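UDP-N-acetylglucosamine 3-dehydrogenase (Acidithiobacillus ferrooxidans, PDB 7BVJ) catalyses the NAD(+)-dependent oxidation of the glucosamine 3-position of UDP-N-acetylglucosamine to a ketone, a step towards the diamino sugar found in some lipid A. Local coordinates at residues V85-K91 / L112-H118; P124-Y128 / V261-R266; L166-L171 / R295-A300; A182-A186 / A306-L311; P218-M222 / V233-N237. All blocks are in the same frame, centred on the assembly; numbering follows the deposited sequence.

Interaction 1: V85-K91 / L112-H118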
# COMPACT_ATOMS: atom_id res chain seq x y z
N VAL A 85 14.18 -12.84 -11.42
CA VAL A 85 13.67 -11.52 -11.74
C VAL A 85 13.15 -10.86 -10.45
O VAL A 85 12.36 -11.47 -9.71
CB VAL A 85 12.57 -11.60 -12.82
CG1 VAL A 85 11.82 -10.26 -12.98
CG2 VAL A 85 13.16 -12.05 -14.19
N HIS A 86 13.61 -9.64 -10.17
CA HIS A 86 13.13 -8.90 -9.01
C HIS A 86 11.66 -8.51 -9.19
O HIS A 86 11.17 -8.33 -10.31
CB HIS A 86 13.96 -7.64 -8.79
CG HIS A 86 15.45 -7.84 -8.85
ND1 HIS A 86 16.20 -8.25 -7.76
CD2 HIS A 86 16.34 -7.64 -9.85
CE1 HIS A 86 17.47 -8.33 -8.10
NE2 HIS A 86 17.59 -7.95 -9.36
N CYS A 87 10.95 -8.34 -8.06
CA CYS A 87 9.49 -8.19 -8.08
C CYS A 87 9.01 -7.05 -7.20
O CYS A 87 9.37 -6.98 -6.01
CB CYS A 87 8.80 -9.48 -7.61
SG CYS A 87 9.02 -10.84 -8.71
N LEU A 88 8.20 -6.17 -7.77
CA LEU A 88 7.34 -5.26 -7.02
C LEU A 88 5.90 -5.79 -7.14
O LEU A 88 5.31 -5.78 -8.23
CB LEU A 88 7.48 -3.82 -7.54
CG LEU A 88 6.41 -2.78 -7.19
CD1 LEU A 88 6.27 -2.63 -5.68
CD2 LEU A 88 6.70 -1.44 -7.84
N ILE A 89 5.33 -6.28 -6.04
CA ILE A 89 3.99 -6.87 -6.03
C ILE A 89 3.01 -5.83 -5.52
O ILE A 89 3.22 -5.23 -4.45
CB ILE A 89 3.95 -8.13 -5.15
CG1 ILE A 89 4.94 -9.18 -5.67
CG2 ILE A 89 2.52 -8.70 -5.09
CD1 ILE A 89 5.02 -10.41 -4.81
N GLU A 90 1.93 -5.61 -6.26
CA GLU A 90 0.91 -4.70 -5.77
C GLU A 90 0.35 -5.22 -4.44
O GLU A 90 0.34 -6.42 -4.17
CB GLU A 90 -0.20 -4.52 -6.81
CG GLU A 90 -1.33 -3.56 -6.45
CD GLU A 90 -0.86 -2.14 -6.10
OE1 GLU A 90 0.07 -1.61 -6.76
OE2 GLU A 90 -1.44 -1.54 -5.16
N LYS A 91 -0.04 -4.29 -3.57
CA LYS A 91 -0.69 -4.70 -2.33
C LYS A 91 -2.10 -5.21 -2.62
O LYS A 91 -2.76 -4.73 -3.55
CB LYS A 91 -0.74 -3.54 -1.33
CG LYS A 91 -1.61 -2.38 -1.78
CD LYS A 91 -3.04 -2.48 -1.23
CE LYS A 91 -3.92 -1.40 -1.85
NZ LYS A 91 -5.31 -1.85 -2.14
N LEU A 112 17.13 -11.56 -4.41
CA LEU A 112 16.27 -10.70 -5.20
C LEU A 112 15.63 -9.64 -4.31
O LEU A 112 15.41 -9.87 -3.11
CB LEU A 112 15.17 -11.52 -5.89
CG LEU A 112 15.62 -12.53 -6.95
CD1 LEU A 112 14.41 -13.30 -7.53
CD2 LEU A 112 16.43 -11.82 -8.03
N VAL A 113 15.34 -8.48 -4.89
CA VAL A 113 14.59 -7.45 -4.19
C VAL A 113 13.11 -7.79 -4.28
O VAL A 113 12.59 -8.05 -5.38
CB VAL A 113 14.87 -6.05 -4.76
CG1 VAL A 113 13.86 -5.05 -4.24
CG2 VAL A 113 16.29 -5.60 -4.40
N LEU A 114 12.44 -7.80 -3.15
CA LEU A 114 11.02 -8.08 -3.05
C LEU A 114 10.38 -6.85 -2.42
O LEU A 114 10.66 -6.52 -1.27
CB LEU A 114 10.79 -9.34 -2.23
CG LEU A 114 9.41 -9.79 -1.77
CD1 LEU A 114 8.43 -9.88 -2.95
CD2 LEU A 114 9.56 -11.13 -1.08
N ALA A 115 9.55 -6.16 -3.19
CA ALA A 115 8.85 -4.98 -2.72
C ALA A 115 7.35 -5.19 -2.88
O ALA A 115 6.90 -5.84 -3.84
CB ALA A 115 9.30 -3.72 -3.47
N ILE A 116 6.59 -4.68 -1.93
CA ILE A 116 5.13 -4.71 -1.96
C ILE A 116 4.65 -3.29 -2.21
O ILE A 116 5.19 -2.33 -1.64
CB ILE A 116 4.54 -5.28 -0.66
CG1 ILE A 116 5.27 -6.55 -0.23
CG2 ILE A 116 3.06 -5.60 -0.83
CD1 ILE A 116 5.35 -7.63 -1.31
N GLY A 117 3.64 -3.15 -3.07
CA GLY A 117 3.10 -1.84 -3.42
C GLY A 117 2.23 -1.18 -2.36
O GLY A 117 1.02 -1.02 -2.56
N HIS A 118 2.84 -0.74 -1.26
CA HIS A 118 2.13 -0.03 -0.20
C HIS A 118 2.36 1.46 -0.40
O HIS A 118 3.17 2.10 0.28
CB HIS A 118 2.57 -0.53 1.16
CG HIS A 118 1.87 -1.79 1.57
ND1 HIS A 118 0.52 -1.83 1.84
CD2 HIS A 118 2.32 -3.06 1.72
CE1 HIS A 118 0.17 -3.06 2.16
NE2 HIS A 118 1.24 -3.83 2.09

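Interaction 2: P124-Y128 / V261-R266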
# COMPACT_ATOMS: atom_id res chain seq x y z
N PRO A 124 3.35 12.34 0.44
CA PRO A 124 4.18 13.45 0.92
C PRO A 124 4.03 13.75 2.41
O PRO A 124 5.01 14.10 3.08
CB PRO A 124 3.71 14.63 0.06
CG PRO A 124 3.15 14.02 -1.18
CD PRO A 124 2.61 12.67 -0.80
N ALA A 125 2.82 13.61 2.95
CA ALA A 125 2.63 13.89 4.37
C ALA A 125 3.36 12.88 5.23
O ALA A 125 3.97 13.23 6.26
CB ALA A 125 1.14 13.91 4.70
N ILE A 126 3.34 11.61 4.82
CA ILE A 126 4.00 10.58 5.61
C ILE A 126 5.52 10.74 5.52
O ILE A 126 6.23 10.56 6.52
CB ILE A 126 3.55 9.18 5.15
CG1 ILE A 126 2.29 8.72 5.90
CG2 ILE A 126 4.62 8.14 5.47
CD1 ILE A 126 1.17 9.71 5.98
N GLN A 127 6.03 11.09 4.35
CA GLN A 127 7.47 11.30 4.23
C GLN A 127 7.91 12.46 5.11
O GLN A 127 8.93 12.37 5.80
CB GLN A 127 7.85 11.56 2.76
CG GLN A 127 9.34 11.81 2.52
CD GLN A 127 9.81 11.31 1.15
OE1 GLN A 127 9.34 10.27 0.66
NE2 GLN A 127 10.74 12.04 0.53
N TYR A 128 7.13 13.54 5.12
CA TYR A 128 7.46 14.68 5.96
C TYR A 128 7.45 14.30 7.43
O TYR A 128 8.34 14.71 8.20
CB TYR A 128 6.49 15.83 5.69
CG TYR A 128 6.82 17.06 6.52
CD1 TYR A 128 6.28 17.23 7.79
CD2 TYR A 128 7.67 18.04 6.04
CE1 TYR A 128 6.58 18.34 8.54
CE2 TYR A 128 7.97 19.15 6.79
CZ TYR A 128 7.42 19.29 8.04
OH TYR A 128 7.71 20.40 8.79
N VAL A 261 1.49 22.69 7.15
CA VAL A 261 2.73 22.19 6.48
C VAL A 261 2.60 22.29 4.97
O VAL A 261 1.68 21.78 4.38
CB VAL A 261 3.18 20.80 6.94
CG1 VAL A 261 4.40 20.34 6.20
CG2 VAL A 261 3.46 20.78 8.40
N ASP A 262 3.59 22.93 4.36
CA ASP A 262 3.57 23.11 2.90
C ASP A 262 4.02 21.81 2.22
O ASP A 262 5.19 21.52 2.10
CB ASP A 262 4.27 24.39 2.46
CG ASP A 262 3.44 25.65 2.62
OD1 ASP A 262 2.21 25.57 2.58
OD2 ASP A 262 4.06 26.70 2.77
N LEU A 263 3.05 21.07 1.76
CA LEU A 263 3.31 19.77 1.07
C LEU A 263 3.31 19.92 -0.45
O LEU A 263 2.39 20.48 -1.00
CB LEU A 263 2.30 18.68 1.43
CG LEU A 263 2.20 18.18 2.86
CD1 LEU A 263 1.10 17.15 2.98
CD2 LEU A 263 3.50 17.61 3.35
N ALA A 264 4.29 19.33 -1.09
CA ALA A 264 4.39 19.30 -2.56
C ALA A 264 3.65 18.06 -3.08
O ALA A 264 3.79 17.02 -2.46
CB ALA A 264 5.83 19.22 -2.94
N LYS A 265 2.89 18.21 -4.16
CA LYS A 265 2.21 17.05 -4.78
C LYS A 265 3.22 16.37 -5.70
O LYS A 265 3.86 17.06 -6.43
CB LYS A 265 0.96 17.45 -5.58
CG LYS A 265 0.23 18.72 -5.18
CD LYS A 265 -0.62 19.37 -6.29
CE LYS A 265 -0.28 20.81 -6.60
NZ LYS A 265 -1.00 21.43 -7.75
N ARG A 266 3.40 15.06 -5.57
CA ARG A 266 4.24 14.31 -6.49
C ARG A 266 3.55 13.01 -6.90
O ARG A 266 2.55 12.59 -6.31
CB ARG A 266 5.63 14.03 -5.90
CG ARG A 266 5.71 12.82 -5.00
CD ARG A 266 7.12 12.61 -4.50
NE ARG A 266 7.20 11.54 -3.52
CZ ARG A 266 8.08 11.51 -2.52
NH1 ARG A 266 8.94 12.52 -2.36
NH2 ARG A 266 8.10 10.49 -1.66

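Interaction 3: L166-L171 / R295-A300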
# COMPACT_ATOMS: atom_id res chain seq x y z
N LEU A 166 -3.51 0.38 8.49
CA LEU A 166 -2.82 -0.64 9.28
C LEU A 166 -1.32 -0.60 9.02
O LEU A 166 -0.52 -0.63 9.97
CB LEU A 166 -3.40 -2.02 8.98
CG LEU A 166 -4.83 -2.24 9.52
CD1 LEU A 166 -5.55 -3.43 8.83
CD2 LEU A 166 -4.83 -2.43 11.05
N ASP A 167 -0.91 -0.51 7.75
CA ASP A 167 0.51 -0.48 7.43
C ASP A 167 1.17 0.78 7.98
O ASP A 167 2.26 0.71 8.55
CB ASP A 167 0.70 -0.57 5.92
CG ASP A 167 2.16 -0.45 5.52
OD1 ASP A 167 3.00 -1.22 6.05
OD2 ASP A 167 2.47 0.43 4.68
N LEU A 168 0.53 1.93 7.78
CA LEU A 168 1.05 3.18 8.31
C LEU A 168 1.25 3.09 9.82
O LEU A 168 2.26 3.55 10.35
CB LEU A 168 0.11 4.34 7.98
CG LEU A 168 0.12 4.77 6.51
CD1 LEU A 168 -0.95 5.84 6.23
CD2 LEU A 168 1.53 5.24 6.10
N THR A 169 0.27 2.51 10.51
CA THR A 169 0.36 2.29 11.94
C THR A 169 1.60 1.48 12.30
O THR A 169 2.40 1.88 13.16
CB THR A 169 -0.90 1.56 12.40
OG1 THR A 169 -2.05 2.41 12.25
CG2 THR A 169 -0.72 1.09 13.83
N LEU A 170 1.75 0.32 11.65
CA LEU A 170 2.90 -0.52 11.98
C LEU A 170 4.21 0.19 11.69
O LEU A 170 5.19 0.01 12.42
CB LEU A 170 2.82 -1.86 11.25
CG LEU A 170 1.68 -2.79 11.70
CD1 LEU A 170 1.48 -3.92 10.71
CD2 LEU A 170 1.89 -3.35 13.10
N LEU A 171 4.24 1.02 10.65
CA LEU A 171 5.49 1.68 10.26
C LEU A 171 5.84 2.83 11.20
O LEU A 171 6.97 2.92 11.68
CB LEU A 171 5.40 2.18 8.82
CG LEU A 171 6.64 2.86 8.25
CD1 LEU A 171 7.68 1.81 7.94
CD2 LEU A 171 6.30 3.66 7.03
N ARG A 295 3.95 -8.54 7.54
CA ARG A 295 3.53 -7.97 8.83
C ARG A 295 2.14 -7.36 8.73
O ARG A 295 1.23 -7.70 9.52
CB ARG A 295 4.54 -6.89 9.29
CG ARG A 295 5.68 -7.39 10.17
CD ARG A 295 6.23 -6.30 11.13
NE ARG A 295 5.75 -4.97 10.76
CZ ARG A 295 6.38 -4.14 9.93
NH1 ARG A 295 7.54 -4.50 9.39
NH2 ARG A 295 5.84 -2.96 9.63
N VAL A 296 1.95 -6.45 7.78
CA VAL A 296 0.62 -5.80 7.64
C VAL A 296 -0.42 -6.82 7.19
O VAL A 296 -1.54 -6.67 7.60
CB VAL A 296 0.60 -4.49 6.82
CG1 VAL A 296 1.01 -4.64 5.38
CG2 VAL A 296 -0.73 -3.80 6.93
N LEU A 297 -0.04 -7.79 6.36
CA LEU A 297 -0.98 -8.82 5.91
C LEU A 297 -1.52 -9.63 7.08
O LEU A 297 -2.73 -9.91 7.13
CB LEU A 297 -0.31 -9.74 4.89
CG LEU A 297 -1.17 -10.94 4.45
CD1 LEU A 297 -2.31 -10.50 3.54
CD2 LEU A 297 -0.34 -12.02 3.77
N ALA A 298 -0.65 -10.03 8.00
CA ALA A 298 -1.08 -10.76 9.20
C ALA A 298 -2.00 -9.91 10.07
O ALA A 298 -3.03 -10.39 10.55
CB ALA A 298 0.14 -11.22 10.00
N ALA A 299 -1.66 -8.63 10.25
CA ALA A 299 -2.57 -7.74 10.98
C ALA A 299 -3.93 -7.63 10.29
O ALA A 299 -4.98 -7.64 10.95
CB ALA A 299 -1.93 -6.36 11.14
N ALA A 300 -3.92 -7.48 8.97
CA ALA A 300 -5.18 -7.28 8.27
C ALA A 300 -6.03 -8.53 8.35
O ALA A 300 -7.25 -8.44 8.51
CB ALA A 300 -4.92 -6.89 6.82

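Interaction 4: A182-A186 / A306-L311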
# COMPACT_ATOMS: atom_id res chain seq x y z
N ALA A 182 -12.75 -5.47 16.54
CA ALA A 182 -13.29 -4.84 15.35
C ALA A 182 -14.80 -5.01 15.33
O ALA A 182 -15.37 -5.89 16.00
CB ALA A 182 -12.66 -5.41 14.07
N VAL A 183 -15.45 -4.14 14.55
CA VAL A 183 -16.87 -4.24 14.24
C VAL A 183 -17.02 -4.07 12.74
O VAL A 183 -16.18 -3.47 12.06
CB VAL A 183 -17.72 -3.19 14.97
CG1 VAL A 183 -17.56 -3.33 16.46
CG2 VAL A 183 -17.33 -1.77 14.51
N GLY A 184 -18.13 -4.60 12.23
CA GLY A 184 -18.43 -4.51 10.81
C GLY A 184 -19.91 -4.29 10.60
O GLY A 184 -20.74 -4.65 11.44
N VAL A 185 -20.23 -3.65 9.48
CA VAL A 185 -21.60 -3.43 9.06
C VAL A 185 -21.71 -3.88 7.60
O VAL A 185 -20.96 -3.40 6.74
CB VAL A 185 -22.04 -1.97 9.24
CG1 VAL A 185 -23.42 -1.75 8.64
CG2 VAL A 185 -22.04 -1.57 10.72
N ALA A 186 -22.64 -4.81 7.34
CA ALA A 186 -22.90 -5.39 6.02
C ALA A 186 -24.29 -4.96 5.58
O ALA A 186 -25.30 -5.48 6.06
CB ALA A 186 -22.78 -6.91 6.07
N ALA A 306 -11.80 -10.83 12.88
CA ALA A 306 -12.61 -10.19 13.91
C ALA A 306 -13.90 -9.62 13.32
O ALA A 306 -14.96 -9.70 13.94
CB ALA A 306 -11.81 -9.10 14.61
N VAL A 307 -13.80 -9.03 12.13
CA VAL A 307 -14.97 -8.41 11.51
C VAL A 307 -15.99 -9.48 11.15
O VAL A 307 -17.18 -9.36 11.47
CB VAL A 307 -14.56 -7.59 10.27
CG1 VAL A 307 -15.78 -7.22 9.47
CG2 VAL A 307 -13.74 -6.32 10.65
N GLU A 308 -15.54 -10.54 10.48
CA GLU A 308 -16.45 -11.62 10.12
C GLU A 308 -17.02 -12.29 11.37
O GLU A 308 -18.15 -12.80 11.33
CB GLU A 308 -15.73 -12.63 9.21
CG GLU A 308 -15.05 -11.95 7.99
CD GLU A 308 -14.97 -12.81 6.73
OE1 GLU A 308 -13.88 -12.85 6.10
OE2 GLU A 308 -16.00 -13.42 6.35
N ALA A 309 -16.28 -12.29 12.49
CA ALA A 309 -16.85 -12.86 13.71
C ALA A 309 -17.96 -11.96 14.26
O ALA A 309 -19.02 -12.46 14.66
CB ALA A 309 -15.76 -13.07 14.76
N PHE A 310 -17.72 -10.65 14.30
CA PHE A 310 -18.79 -9.72 14.69
C PHE A 310 -20.04 -9.93 13.84
O PHE A 310 -21.16 -9.99 14.36
CB PHE A 310 -18.31 -8.27 14.54
CG PHE A 310 -19.25 -7.24 15.15
CD1 PHE A 310 -20.00 -6.42 14.33
CD2 PHE A 310 -19.31 -7.06 16.52
CE1 PHE A 310 -20.85 -5.46 14.87
CE2 PHE A 310 -20.15 -6.09 17.05
CZ PHE A 310 -20.92 -5.30 16.23
N LEU A 311 -19.87 -10.04 12.52
CA LEU A 311 -21.02 -10.04 11.63
C LEU A 311 -21.82 -11.33 11.74
O LEU A 311 -23.01 -11.33 11.41
CB LEU A 311 -20.58 -9.81 10.19
CG LEU A 311 -20.29 -8.34 9.86
CD1 LEU A 311 -19.43 -8.20 8.62
CD2 LEU A 311 -21.58 -7.59 9.70

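Interaction 5: P218-M222 / V233-N237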
# COMPACT_ATOMS: atom_id res chain seq x y z
N PRO A 218 -15.78 10.80 -1.02
CA PRO A 218 -14.55 10.19 -0.51
C PRO A 218 -14.02 10.93 0.71
O PRO A 218 -14.25 12.13 0.90
CB PRO A 218 -13.58 10.30 -1.69
CG PRO A 218 -14.44 10.58 -2.89
CD PRO A 218 -15.61 11.33 -2.38
N ALA A 219 -13.30 10.19 1.55
CA ALA A 219 -12.65 10.78 2.72
C ALA A 219 -11.45 9.91 3.09
O ALA A 219 -11.60 8.71 3.32
CB ALA A 219 -13.62 10.89 3.90
N ARG A 220 -10.27 10.52 3.12
CA ARG A 220 -9.00 9.83 3.39
C ARG A 220 -8.24 10.71 4.38
O ARG A 220 -7.51 11.61 3.96
CB ARG A 220 -8.20 9.61 2.11
CG ARG A 220 -8.47 8.33 1.39
CD ARG A 220 -7.51 8.18 0.23
NE ARG A 220 -8.22 7.96 -1.02
CZ ARG A 220 -7.62 7.82 -2.20
NH1 ARG A 220 -6.29 7.88 -2.29
NH2 ARG A 220 -8.35 7.62 -3.30
N ARG A 221 -8.43 10.44 5.68
CA ARG A 221 -7.88 11.30 6.71
C ARG A 221 -7.23 10.46 7.80
O ARG A 221 -7.57 9.28 8.00
CB ARG A 221 -8.97 12.21 7.28
CG ARG A 221 -9.52 13.18 6.22
CD ARG A 221 -10.43 14.24 6.80
NE ARG A 221 -11.40 13.69 7.75
CZ ARG A 221 -12.69 13.49 7.47
NH1 ARG A 221 -13.17 13.79 6.27
NH2 ARG A 221 -13.49 12.98 8.41
N MET A 222 -6.25 11.06 8.49
CA MET A 222 -5.59 10.44 9.64
C MET A 222 -5.19 11.51 10.63
O MET A 222 -4.43 12.43 10.30
CB MET A 222 -4.36 9.63 9.24
CG MET A 222 -3.68 8.93 10.43
SD MET A 222 -2.24 7.93 9.97
CE MET A 222 -3.06 6.45 9.40
N VAL A 233 -3.83 14.83 8.85
CA VAL A 233 -3.45 14.59 7.46
C VAL A 233 -4.72 14.37 6.66
O VAL A 233 -5.51 13.46 6.98
CB VAL A 233 -2.52 13.38 7.33
CG1 VAL A 233 -2.16 13.14 5.86
CG2 VAL A 233 -1.27 13.57 8.16
N ASP A 234 -4.92 15.18 5.62
CA ASP A 234 -5.90 14.94 4.57
C ASP A 234 -5.12 14.39 3.38
O ASP A 234 -4.50 15.14 2.63
CB ASP A 234 -6.64 16.21 4.20
CG ASP A 234 -7.87 15.95 3.34
OD1 ASP A 234 -7.93 14.95 2.56
OD2 ASP A 234 -8.79 16.78 3.45
N PHE A 235 -5.15 13.06 3.25
CA PHE A 235 -4.46 12.38 2.16
C PHE A 235 -5.01 12.82 0.81
O PHE A 235 -4.25 13.05 -0.14
CB PHE A 235 -4.61 10.87 2.32
CG PHE A 235 -3.74 10.28 3.40
CD1 PHE A 235 -4.30 9.73 4.54
CD2 PHE A 235 -2.36 10.26 3.26
CE1 PHE A 235 -3.50 9.18 5.54
CE2 PHE A 235 -1.54 9.71 4.25
CZ PHE A 235 -2.11 9.17 5.39
N LEU A 236 -6.33 12.94 0.70
CA LEU A 236 -6.96 13.28 -0.58
C LEU A 236 -6.54 14.67 -1.04
O LEU A 236 -6.06 14.85 -2.16
CB LEU A 236 -8.48 13.19 -0.45
CG LEU A 236 -9.20 12.38 -1.52
CD1 LEU A 236 -8.48 11.06 -1.77
CD2 LEU A 236 -10.63 12.14 -1.10
N ASN A 237 -6.71 15.66 -0.17
CA ASN A 237 -6.39 17.03 -0.51
C ASN A 237 -4.93 17.38 -0.30
O ASN A 237 -4.53 18.51 -0.58
CB ASN A 237 -7.30 17.97 0.29
CG ASN A 237 -8.77 17.72 -0.02
OD1 ASN A 237 -9.10 17.17 -1.07
ND2 ASN A 237 -9.65 18.12 0.88
O HOH W 1 -10.30 13.52 2.65

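Interaction 1: V85-K91 / L112-H118
Two parallel strands, 86-90 and 114-117, pair in the Rossmann domain as the two strands of a beta-alpha-beta unit, joined through helix 97-110, their axes 4.3 Å apart at closest and 22° from parallel. Backbone hydrogen bonds alternate between them: Cys87 N to Val113 O (3.2 Å), Ala115 N to Cys87 O (2.9 Å), Ile89 N to Ala115 O (2.7 Å) and Gly117 N to Ile89 O (2.5 Å). A side chain extends the series, His86 ND1 accepting from Val113 N at 3.0 Å. On one face Leu88 CD1 meets its register partner Ala115 CB at 3.9 Å; on the other Ile89 CB meets Ile116 CD1 at 4.1 Å, and Ile89 CD1 reaches diagonally to Leu114 CD1 at 3.9 Å. CH-pi contacts lie at both ends, with Leu112 CD2 over the His86 ring and Lys91 CB over the His118 ring, each 3.9 Å from the ring centroid. Lys91, whose NZ hydrogen-bonds to Asp160 O, is, with His164, one of two candidates for catalytic base. Strand 114-117 borders the six-stranded sheet, and strand 86-90 also pairs with strand 63-66; helix 73-82 covers the Cys87 and Ile89 face, and helix 268-282 packs on Leu88.

Interaction 2: P124-Y128 / V261-R266
The first turn of helix 124-132, in the C-terminal domain of this Gfo/Idh/MocA-family enzyme, rests against the irregular link that leaves edge strand 256-261 of the mixed sheet and leads to helix 268-282. Pro124 opens the helix and directs its ring at the link, its CG lying 3.3 Å from Ala264 O, while its CB comes within 4.4 Å of Leu263 CD2. Its own carbonyl accepts the first helical bond of this segment, from Tyr128 N (3.0 Å). Ala125 is small enough for Leu263 to approach closely, CB to CD1 at 3.7 Å, so that the leucine lies along the Pro124 and Ala125 side of the turn and also reaches Tyr128, whose CB is 4.2 Å from Leu263 CD2. Ile126 turns its side chain from the link and packs on Phe235 instead. Gln127 faces the solvent-exposed end of the contact, where Arg266 stretches back to it: Arg266 NH2 donates to Gln127 OE1 at 2.6 Å, and the same NH2 makes a weak hydrogen bond to Val122 O. The apolar contacts round Leu263 are thus flanked by one polar bond, at the exposed margin. Tyr128 ends the segment beside strand 239-245, touching Leu240, and presents its ring face to Val261, whose CG1 sits 3.6 Å from the ring centroid and only 9° off the ring normal.

Interaction 3: L166-L171 / R295-A300
Helices 157-173 and 290-312 cross steeply here, the axes of segments 166-171 and 295-300 running 123° apart and 9.4 Å from each other at closest. Val296 is the main bump of the second helix: its CG2 fits beside the first turn of the other segment, 3.8 Å from Leu166 CB, 3.7 Å from Asp167 CB and 3.4 Å from Asp167 N. The two leucines one turn apart, Leu166 and Leu170, reach past this valine. Leu170 buries the most surface, its CD1 settling 3.7 Å from Val296 CA and 4.2 Å from Ala299 CB, while Leu166 CD1 lies 3.9 Å from Ala300 CA. The short side chains of Ala299 and Ala300 make the hollows that receive the leucine ends. Arg295 closes one margin by folding its chain across, so that NH2 stands 3.6 Å from Leu170 CB in van der Waals contact. The carboxylate of Asp167 turns to Arg121, with which it forms a salt bridge. Around this interface, His118, just after edge strand 114-117 of the Rossmann sheet, touches both Asp167 and Val296; Leu166 also packs on Leu209 of strand 206-215, and Ala299 on Met199 of strand 194-201, joining the helix pair to the mixed sheet.

Interaction 4: A182-A186 / A306-L311
Phe310, Ala182 and Gly184 bury the most surface where the last turns of helix 290-312 cross edge strand 177-185 of the mixed sheet, at 59° between the local axes and 6.5 Å apart at closest. Gly184 is the point of closest backbone approach: its CA is 5.3 Å from Val307 CA, and a beta carbon here would clash with Val307 CG1, so the missing side chain lets the helix come near. Leu311 covers the same residue, CD2 to Gly184 O at 3.5 Å, and continues to Ala186 CB at 3.9 Å. On the preceding side Ala182 CB touches both Ala306 CB (3.8 Å) and Val307 CG2 (3.7 Å). Phe310 lays its ring along the strand, with Val183 CB over the ring face, 3.9 Å from the centroid, and CD1 3.3 Å from Gly184 N. All cross-segment contacts are van der Waals or CH-pi, implying that close apolar fit holds helix end to sheet edge, with Gly184 and Val307 buried and Phe310 and Val183 exposed at the margin.

Interaction 5: P218-M222 / V233-N237
A bridging water extends this beta hairpin beyond its regular pairing: it accepts from Arg220 N at 3.0 Å and donates to Asp234 OD1 at 2.8 Å, where the second strand has begun to turn aside. Before that point strands 219-225 and 229-234 pair antiparallel. Met222 and Val233 form a hydrogen-bonded pair, Met222 N to Val233 O and Val233 N to Met222 O both at 2.9 Å; Arg221 and Asp234 are the non-hydrogen-bonded pair next to it, and Phe235 N still reaches Arg220 O at 2.9 Å, with a more bent geometry. Asp234 OD1 also accepts from Asn237 N at 3.1 Å, an Asx motif that fastens the turn after the strand. Side chains pack beside the backbone bonds: Met222 CB meets Phe235 CE1 at 3.8 Å, Pro218 CB meets Leu236 CD2 at 3.5 Å, and Leu236 CD1 lies over the face of the Arg220 guanidinium, 3.2 Å from its NE. Phe235 packs against helices 124-132 and 157-173. The guanidinium of Arg221 turns to Glu143 of neighbouring strand 139-147 in a salt bridge. One aspartate oxygen therefore serves both the water bridge and the turn, so the chain can leave the sheet with its backbone amides Arg220 N and Asn237 N satisfied.

Overall arrangement
From the N terminus, interaction 1 closes first, a short beta-alpha-beta loop at the border of the Rossmann sheet, before any other contact opens. Interaction 2 then joins helix 124-132 to the link beyond the mixed sheet, closing a loop of 132 residues, and interactions 3 and 4, which bring helix 290-312 back onto helix 157-173 and strand 177-185, cross it and each other. Interaction 5, a local hairpin, nests inside all three. Direct touches connect them: His118 of interaction 1 meets Val296 and Asp167 of interaction 3, joining the two domains, while Phe235 of interaction 5 meets Ile126 of interaction 2 and Leu168 of interaction 3.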